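Local coordinates for cysteine synthase 3 (Entamoeba histolytica, PDB 6KR5), which probably makes L-cysteine from O-acetyl-L-serine and sulfide with the help of a pyridoxal-5'-phosphate cofactor, at residues T196-G201 / E249-I254; I186-V191 / K212-E217. All blocks are in the same frame, centred on the assembly; numbering follows the deposited sequence.

Interaction 1: T196-G201 / E249-I254. With PLP (pyridoxal-5'-phosphate), chain D.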
ATOM      1  N   THR B 196     -18.854  -1.340  -7.161  1.00 18.55           N
ATOM      2  CA  THR B 196     -18.870  -1.188  -5.706  1.00 16.96           C
ATOM      3  C   THR B 196     -20.233  -0.726  -5.218  1.00 19.89           C
ATOM      4  O   THR B 196     -20.816  -1.337  -4.314  1.00 20.02           O
ATOM      5  CB  THR B 196     -17.796  -0.211  -5.240  1.00 18.05           C
ATOM      6  OG1 THR B 196     -16.505  -0.706  -5.618  1.00 20.13           O
ATOM      7  CG2 THR B 196     -17.834  -0.086  -3.733  1.00 19.75           C
ATOM      8  N   VAL B 197     -20.758   0.356  -5.799  1.00 19.62           N
ATOM      9  CA  VAL B 197     -21.991   0.925  -5.260  1.00 18.78           C
ATOM     10  C   VAL B 197     -23.139  -0.067  -5.415  1.00 19.92           C
ATOM     11  O   VAL B 197     -23.943  -0.250  -4.490  1.00 19.66           O
ATOM     12  CB  VAL B 197     -22.290   2.298  -5.899  1.00 18.76           C
ATOM     13  CG1 VAL B 197     -22.707   2.196  -7.361  1.00 19.97           C
ATOM     14  CG2 VAL B 197     -23.363   3.050  -5.089  1.00 18.78           C
ATOM     15  N   ILE B 198     -23.197  -0.768  -6.549  1.00 21.04           N
ATOM     16  CA  ILE B 198     -24.283  -1.716  -6.777  1.00 20.15           C
ATOM     17  C   ILE B 198     -24.049  -3.000  -5.991  1.00 23.08           C
ATOM     18  O   ILE B 198     -24.970  -3.532  -5.367  1.00 21.13           O
ATOM     19  CB  ILE B 198     -24.455  -2.003  -8.281  1.00 21.91           C
ATOM     20  CG1 ILE B 198     -24.797  -0.721  -9.056  1.00 21.63           C
ATOM     21  CG2 ILE B 198     -25.519  -3.094  -8.508  1.00 22.71           C
ATOM     22  CD1 ILE B 198     -25.893   0.129  -8.411  1.00 20.06           C
ATOM     23  N   GLY B 199     -22.819  -3.517  -6.011  1.00 19.09           N
ATOM     24  CA  GLY B 199     -22.537  -4.753  -5.295  1.00 21.63           C
ATOM     25  C   GLY B 199     -22.659  -4.601  -3.791  1.00 21.24           C
ATOM     26  O   GLY B 199     -23.293  -5.422  -3.118  1.00 22.55           O
ATOM     27  N   VAL B 200     -22.030  -3.566  -3.231  1.00 19.61           N
ATOM     28  CA  VAL B 200     -22.151  -3.360  -1.792  1.00 20.94           C
ATOM     29  C   VAL B 200     -23.580  -2.976  -1.436  1.00 22.34           C
ATOM     30  O   VAL B 200     -24.139  -3.466  -0.448  1.00 22.73           O
ATOM     31  CB  VAL B 200     -21.145  -2.303  -1.299  1.00 20.71           C
ATOM     32  CG1 VAL B 200     -21.354  -2.022   0.192  1.00 23.37           C
ATOM     33  CG2 VAL B 200     -19.731  -2.771  -1.547  1.00 19.97           C
ATOM     34  N   GLY B 201     -24.196  -2.103  -2.238  1.00 20.86           N
ATOM     35  CA  GLY B 201     -25.550  -1.670  -1.937  1.00 20.49           C
ATOM     36  C   GLY B 201     -26.539  -2.821  -1.953  1.00 22.55           C
ATOM     37  O   GLY B 201     -27.341  -2.978  -1.027  1.00 23.48           O
ATOM     38  N   GLU B 249     -32.220   1.703  -9.378  1.00 25.56           N
ATOM     39  CA  GLU B 249     -33.124   1.355  -8.288  1.00 28.42           C
ATOM     40  C   GLU B 249     -32.389   0.968  -7.006  1.00 30.02           C
ATOM     41  O   GLU B 249     -33.005   0.980  -5.939  1.00 30.24           O
ATOM     42  CB  GLU B 249     -34.057   0.226  -8.720  1.00 30.49           C
ATOM     43  CG  GLU B 249     -33.373  -1.099  -8.966  1.00 33.83           C
ATOM     44  CD  GLU B 249     -32.952  -1.303 -10.417  1.00 40.24           C
ATOM     45  OE1 GLU B 249     -33.013  -0.338 -11.214  1.00 33.52           O
ATOM     46  OE2 GLU B 249     -32.557  -2.439 -10.759  1.00 50.38           O
ATOM     47  N   VAL B 250     -31.093   0.640  -7.080  1.00 24.54           N
ATOM     48  CA  VAL B 250     -30.306   0.334  -5.884  1.00 24.21           C
ATOM     49  C   VAL B 250     -29.845   1.597  -5.174  1.00 24.56           C
ATOM     50  O   VAL B 250     -29.546   1.566  -3.966  1.00 22.25           O
ATOM     51  CB  VAL B 250     -29.094  -0.535  -6.275  1.00 24.09           C
ATOM     52  CG1 VAL B 250     -28.207  -0.892  -5.070  1.00 23.56           C
ATOM     53  CG2 VAL B 250     -29.559  -1.798  -6.961  1.00 27.47           C
ATOM     54  N   VAL B 251     -29.777   2.711  -5.893  1.00 23.78           N
ATOM     55  CA  VAL B 251     -29.161   3.937  -5.395  1.00 21.80           C
ATOM     56  C   VAL B 251     -30.240   4.873  -4.869  1.00 24.12           C
ATOM     57  O   VAL B 251     -31.233   5.139  -5.558  1.00 26.08           O
ATOM     58  CB  VAL B 251     -28.338   4.616  -6.501  1.00 21.70           C
ATOM     59  CG1 VAL B 251     -27.784   5.950  -6.026  1.00 24.88           C
ATOM     60  CG2 VAL B 251     -27.226   3.681  -6.976  1.00 22.24           C
ATOM     61  N   ASP B 252     -30.035   5.393  -3.664  1.00 22.68           N
ATOM     62  CA  ASP B 252     -31.005   6.275  -3.031  1.00 22.53           C
ATOM     63  C   ASP B 252     -30.711   7.754  -3.224  1.00 25.93           C
ATOM     64  O   ASP B 252     -31.637   8.573  -3.146  1.00 27.07           O
ATOM     65  CB  ASP B 252     -31.068   5.974  -1.535  1.00 24.47           C
ATOM     66  CG  ASP B 252     -31.526   4.577  -1.271  1.00 28.99           C
ATOM     67  OD1 ASP B 252     -32.651   4.254  -1.707  1.00 27.33           O
ATOM     68  OD2 ASP B 252     -30.752   3.790  -0.684  1.00 25.86           O
ATOM     69  N   GLU B 253     -29.459   8.115  -3.476  1.00 24.33           N
ATOM     70  CA  GLU B 253     -29.069   9.511  -3.614  1.00 22.72           C
ATOM     71  C   GLU B 253     -27.805   9.565  -4.455  1.00 25.55           C
ATOM     72  O   GLU B 253     -26.914   8.725  -4.290  1.00 23.06           O
ATOM     73  CB  GLU B 253     -28.826  10.162  -2.245  1.00 25.93           C
ATOM     74  CG  GLU B 253     -28.266  11.581  -2.300  1.00 27.57           C
ATOM     75  CD  GLU B 253     -27.792  12.078  -0.944  1.00 34.21           C
ATOM     76  OE1 GLU B 253     -27.634  11.243  -0.025  1.00 32.98           O
ATOM     77  OE2 GLU B 253     -27.571  13.300  -0.800  1.00 36.42           O
ATOM     78  N   ILE B 254     -27.745  10.533  -5.363  1.00 22.72           N
ATOM     79  CA  ILE B 254     -26.531  10.832  -6.116  1.00 25.66           C
ATOM     80  C   ILE B 254     -25.998  12.170  -5.628  1.00 24.24           C
ATOM     81  O   ILE B 254     -26.704  13.184  -5.681  1.00 25.91           O
ATOM     82  CB  ILE B 254     -26.791  10.872  -7.628  1.00 20.78           C
ATOM     83  CG1 ILE B 254     -27.428   9.561  -8.097  1.00 25.59           C
ATOM     84  CG2 ILE B 254     -25.492  11.167  -8.374  1.00 23.22           C
ATOM     85  CD1 ILE B 254     -28.239   9.688  -9.383  1.00 25.83           C
TER
HETATM   86  N1  PLP D 401     -11.722   5.186  -7.518  1.00 18.00           N
HETATM   87  C2  PLP D 401     -10.681   4.439  -7.997  1.00 18.83           C
HETATM   88  C2A PLP D 401      -9.286   4.926  -7.755  1.00 19.55           C
HETATM   89  C3  PLP D 401     -10.932   3.262  -8.680  1.00 19.99           C
HETATM   90  O3  PLP D 401      -9.877   2.535  -9.153  1.00 21.62           O
HETATM   91  C4  PLP D 401     -12.241   2.840  -8.875  1.00 17.41           C
HETATM   92  C4A PLP D 401     -12.543   1.636  -9.694  1.00 25.85           C
HETATM   93  O4A PLP D 401     -11.624   0.998 -10.222  1.00 25.38           O
HETATM   94  C5  PLP D 401     -13.292   3.608  -8.378  1.00 18.77           C
HETATM   95  C6  PLP D 401     -13.017   4.778  -7.709  1.00 19.71           C
HETATM   96  C5A PLP D 401     -14.742   3.235  -8.594  1.00 19.70           C
HETATM   97  O4P PLP D 401     -15.094   1.957  -8.141  1.00 17.81           O
HETATM   98  P   PLP D 401     -16.185   1.166  -9.008  1.00 18.62           P
HETATM   99  O1P PLP D 401     -17.371   2.090  -9.218  1.00 18.11           O
HETATM  100  O2P PLP D 401     -15.550   0.827 -10.327  1.00 19.28           O
HETATM  101  O3P PLP D 401     -16.550  -0.044  -8.227  1.00 17.87           O

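Interaction 2: I186-V191 / K212-E217. With PLP (pyridoxal-5'-phosphate), chain D.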
ATOM      1  N   ILE B 186     -25.564   3.997   6.197  1.00 23.33           N
ATOM      2  CA  ILE B 186     -25.396   4.642   4.899  1.00 21.73           C
ATOM      3  C   ILE B 186     -24.085   4.129   4.330  1.00 18.10           C
ATOM      4  O   ILE B 186     -23.111   3.991   5.073  1.00 21.53           O
ATOM      5  CB  ILE B 186     -25.379   6.184   5.024  1.00 21.76           C
ATOM      6  CG1 ILE B 186     -26.604   6.678   5.809  1.00 23.84           C
ATOM      7  CG2 ILE B 186     -25.317   6.841   3.647  1.00 21.88           C
ATOM      8  CD1 ILE B 186     -26.627   8.159   6.036  1.00 25.61           C
ATOM      9  N   ILE B 187     -24.073   3.792   3.039  1.00 21.93           N
ATOM     10  CA  ILE B 187     -22.851   3.443   2.320  1.00 20.89           C
ATOM     11  C   ILE B 187     -22.645   4.465   1.206  1.00 19.53           C
ATOM     12  O   ILE B 187     -23.578   4.768   0.452  1.00 22.22           O
ATOM     13  CB  ILE B 187     -22.902   2.000   1.774  1.00 20.96           C
ATOM     14  CG1 ILE B 187     -21.628   1.650   1.006  1.00 23.53           C
ATOM     15  CG2 ILE B 187     -24.149   1.761   0.910  1.00 21.85           C
ATOM     16  CD1 ILE B 187     -20.433   1.444   1.906  1.00 24.40           C
ATOM     17  N   VAL B 188     -21.438   5.030   1.136  1.00 20.06           N
ATOM     18  CA  VAL B 188     -21.092   6.084   0.183  1.00 17.50           C
ATOM     19  C   VAL B 188     -19.996   5.546  -0.725  1.00 18.25           C
ATOM     20  O   VAL B 188     -18.931   5.128  -0.239  1.00 19.74           O
ATOM     21  CB  VAL B 188     -20.616   7.362   0.897  1.00 21.07           C
ATOM     22  CG1 VAL B 188     -20.401   8.484  -0.098  1.00 19.68           C
ATOM     23  CG2 VAL B 188     -21.601   7.798   1.960  1.00 22.05           C
ATOM     24  N   SER B 189     -20.247   5.549  -2.036  1.00 19.60           N
ATOM     25  CA  SER B 189     -19.288   4.995  -2.981  1.00 20.13           C
ATOM     26  C   SER B 189     -19.217   5.890  -4.212  1.00 18.48           C
ATOM     27  O   SER B 189     -20.242   6.141  -4.862  1.00 20.16           O
ATOM     28  CB  SER B 189     -19.685   3.558  -3.357  1.00 19.56           C
ATOM     29  OG  SER B 189     -19.064   3.133  -4.555  1.00 19.53           O
ATOM     30  N   ALA B 190     -18.016   6.368  -4.539  1.00 19.02           N
ATOM     31  CA  ALA B 190     -17.799   7.066  -5.805  1.00 18.08           C
ATOM     32  C   ALA B 190     -17.758   6.065  -6.963  1.00 18.61           C
ATOM     33  O   ALA B 190     -17.153   4.991  -6.850  1.00 20.60           O
ATOM     34  CB  ALA B 190     -16.502   7.874  -5.745  1.00 22.14           C
ATOM     35  N   VAL B 191     -18.388   6.424  -8.091  1.00 17.13           N
ATOM     36  CA  VAL B 191     -18.763   5.460  -9.131  1.00 17.59           C
ATOM     37  C   VAL B 191     -17.814   5.542 -10.323  1.00 17.69           C
ATOM     38  O   VAL B 191     -17.718   6.581 -10.994  1.00 18.51           O
ATOM     39  CB  VAL B 191     -20.213   5.675  -9.593  1.00 19.10           C
ATOM     40  CG1 VAL B 191     -20.513   4.755 -10.789  1.00 19.04           C
ATOM     41  CG2 VAL B 191     -21.169   5.414  -8.447  1.00 21.66           C
ATOM     42  N   LYS B 212     -29.127   3.178   3.362  1.00 23.10           N
ATOM     43  CA  LYS B 212     -29.160   4.172   2.298  1.00 23.06           C
ATOM     44  C   LYS B 212     -27.892   4.055   1.460  1.00 25.35           C
ATOM     45  O   LYS B 212     -26.790   3.985   2.007  1.00 23.38           O
ATOM     46  CB  LYS B 212     -29.279   5.576   2.894  1.00 21.48           C
ATOM     47  CG  LYS B 212     -29.384   6.686   1.869  1.00 25.83           C
ATOM     48  CD  LYS B 212     -29.444   8.055   2.542  1.00 28.03           C
ATOM     49  CE  LYS B 212     -29.670   9.161   1.518  1.00 25.73           C
ATOM     50  NZ  LYS B 212     -29.682  10.505   2.180  1.00 31.84           N
ATOM     51  N   VAL B 213     -28.053   4.027   0.141  1.00 21.83           N
ATOM     52  CA  VAL B 213     -26.940   3.896  -0.795  1.00 22.90           C
ATOM     53  C   VAL B 213     -26.716   5.243  -1.470  1.00 20.49           C
ATOM     54  O   VAL B 213     -27.610   5.757  -2.153  1.00 22.93           O
ATOM     55  CB  VAL B 213     -27.215   2.794  -1.824  1.00 20.18           C
ATOM     56  CG1 VAL B 213     -26.121   2.783  -2.887  1.00 21.79           C
ATOM     57  CG2 VAL B 213     -27.304   1.449  -1.112  1.00 20.65           C
ATOM     58  N   VAL B 214     -25.521   5.808  -1.300  1.00 20.75           N
ATOM     59  CA  VAL B 214     -25.184   7.113  -1.858  1.00 22.79           C
ATOM     60  C   VAL B 214     -24.110   6.923  -2.923  1.00 23.48           C
ATOM     61  O   VAL B 214     -22.996   6.482  -2.617  1.00 22.65           O
ATOM     62  CB  VAL B 214     -24.704   8.079  -0.765  1.00 21.64           C
ATOM     63  CG1 VAL B 214     -24.289   9.415  -1.369  1.00 22.77           C
ATOM     64  CG2 VAL B 214     -25.799   8.278   0.294  1.00 24.73           C
ATOM     65  N   ALA B 215     -24.430   7.275  -4.167  1.00 21.03           N
ATOM     66  CA  ALA B 215     -23.464   7.251  -5.258  1.00 18.70           C
ATOM     67  C   ALA B 215     -22.868   8.642  -5.442  1.00 21.43           C
ATOM     68  O   ALA B 215     -23.581   9.643  -5.335  1.00 23.75           O
ATOM     69  CB  ALA B 215     -24.130   6.792  -6.559  1.00 20.51           C
ATOM     70  N   VAL B 216     -21.567   8.704  -5.739  1.00 20.28           N
ATOM     71  CA  VAL B 216     -20.838   9.960  -5.876  1.00 20.32           C
ATOM     72  C   VAL B 216     -20.246  10.052  -7.274  1.00 20.68           C
ATOM     73  O   VAL B 216     -19.682   9.078  -7.785  1.00 20.13           O
ATOM     74  CB  VAL B 216     -19.731  10.068  -4.806  1.00 17.80           C
ATOM     75  CG1 VAL B 216     -18.957  11.390  -4.906  1.00 20.95           C
ATOM     76  CG2 VAL B 216     -20.331   9.878  -3.424  1.00 20.94           C
ATOM     77  N   GLU B 217     -20.378  11.216  -7.897  1.00 20.62           N
ATOM     78  CA  GLU B 217     -19.837  11.420  -9.232  1.00 20.09           C
ATOM     79  C   GLU B 217     -19.303  12.847  -9.337  1.00 22.10           C
ATOM     80  O   GLU B 217     -19.662  13.704  -8.529  1.00 20.21           O
ATOM     81  CB  GLU B 217     -20.895  11.143 -10.314  1.00 20.34           C
ATOM     82  CG  GLU B 217     -22.135  12.017 -10.254  1.00 19.84           C
ATOM     83  CD  GLU B 217     -23.106  11.733 -11.404  1.00 22.04           C
ATOM     84  OE1 GLU B 217     -22.775  10.922 -12.299  1.00 23.46           O
ATOM     85  OE2 GLU B 217     -24.195  12.337 -11.411  1.00 22.97           O
TER
HETATM   86  N1  PLP D 401     -11.722   5.186  -7.518  1.00 18.00           N
HETATM   87  C2  PLP D 401     -10.681   4.439  -7.997  1.00 18.83           C
HETATM   88  C2A PLP D 401      -9.286   4.926  -7.755  1.00 19.55           C
HETATM   89  C3  PLP D 401     -10.932   3.262  -8.680  1.00 19.99           C
HETATM   90  O3  PLP D 401      -9.877   2.535  -9.153  1.00 21.62           O
HETATM   91  C4  PLP D 401     -12.241   2.840  -8.875  1.00 17.41           C
HETATM   92  C4A PLP D 401     -12.543   1.636  -9.694  1.00 25.85           C
HETATM   93  O4A PLP D 401     -11.624   0.998 -10.222  1.00 25.38           O
HETATM   94  C5  PLP D 401     -13.292   3.608  -8.378  1.00 18.77           C
HETATM   95  C6  PLP D 401     -13.017   4.778  -7.709  1.00 19.71           C
HETATM   96  C5A PLP D 401     -14.742   3.235  -8.594  1.00 19.70           C
HETATM   97  O4P PLP D 401     -15.094   1.957  -8.141  1.00 17.81           O
HETATM   98  P   PLP D 401     -16.185   1.166  -9.008  1.00 18.62           P
HETATM   99  O1P PLP D 401     -17.371   2.090  -9.218  1.00 18.11           O
HETATM  100  O2P PLP D 401     -15.550   0.827 -10.327  1.00 19.28           O
HETATM  101  O3P PLP D 401     -16.550  -0.044  -8.227  1.00 17.87           O

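Interaction 1: T196-G201 / E249-I254
Two torsions put the reaching end of Ile198 in place: CG1 lies anti to its own carbonyl carbon (chi1 -61°), and a second turn (chi2 -47°) swings CD1 over to the 249-254 segment. There CD1 meets two valines, crossing Val250 obliquely to end 3.9 Å from its CB, and crossing Val251 at about a right angle with that residue's CG2 4.1 Å away. Val250 sets CG1 anti to its backbone N (chi1 180°) and thereby aims it at bare helix backbone, 4.0 Å from C of Gly201. Gly201 has no side chain here, so the methyl meets the helix backbone directly. Val197 adds a looser contact of CG2 with Val251 CG2, while its carbonyl accepts the helical bond from Gly201 N. The side-chain contacts between the segments are apolar, and polar ties lie beside them: Lys205 NZ, further along the helix, is hydrogen-bonded to Val250 O and forms a salt bridge with Asp252 OD2. At the helix start Thr196 holds the cofactor phosphate, its N and OG1 both donating to PLP O3P, at 2.9 Å and 2.7 Å. The helix dipole would probably steady that negative charge further. A phosphate gripped at the N-terminal end of a helix is typical of the PLP site in fold-type II PLP enzymes, to which the cysteine synthases belong.

Interaction 2: I186-V191 / K212-E217
This contact pairs the two strands of a right-handed beta-alpha-beta crossover, 186-190 and 212-218, which helix 195-207 connects. The strands run parallel, with 23° between their directions, and five backbone hydrogen bonds tie them in a ladder. Lys212 O receives Ile187 N, and Val214 bonds to strand 186-190 through both its N and its O, the N giving to Ile187 O at 2.8 Å and the O taking Ser189 N at 3.0 Å; these three donors sit nearly along the carbonyl axes. The fourth bond is less straight: Val216 N approaches Ser189 O from above the carbonyl plane, with a C=O...N angle of 133°. Val191 N to Val216 O then closes the ladder where the chain leaves the strand towards the phosphate, and Val191 CA lies 3.6 Å from PLP O1P.

On one face Ile186, Val188, Val214 and Val216 interlock. Ile186 CG2 touches Val214 CG2 at 3.7 Å, and Val188 CG1, anti to its backbone N, crosses obliquely to Val216 CG2 at 3.6 Å. On the other face Ile187 and Val213 lie side by side, their CG2 methyls 3.8 Å apart, and Val191 CG2 rests on Ala215 CB. The extended chain of Lys212 carries NZ into salt bridges with Glu291 and Glu253.

Helix 279-292 covers the Val188 and Val216 face, and helix 195-207 the Ser189 and Val213 face; strand 301-306 flanks 186-190 on its far edge, and strand 253-257 flanks 212-218.

How the interactions relate
The centres of interactions 1 and 2 are about 6 Å apart, and their segments alternate along the chain: strand 186-190, helix 195-207, strand 212-218, then the turn into strand 253-257. Both reach the same mixed sheet, in which 253-257 is the outermost strand within this chain, beside 212-218. The two contacts touch directly: Asp252 OD2 lies 2.8 Å from Val213 N and Glu253 O 2.9 Å from Ala215 N, both probable hydrogen bonds. Through its side chains helix 195-207 packs on strands 186-190 and 212-218 and on the lead-in to 253-257. Both contacts also reach PLP, so the end of strand 186-190 and the start of the helix meet at its phosphate.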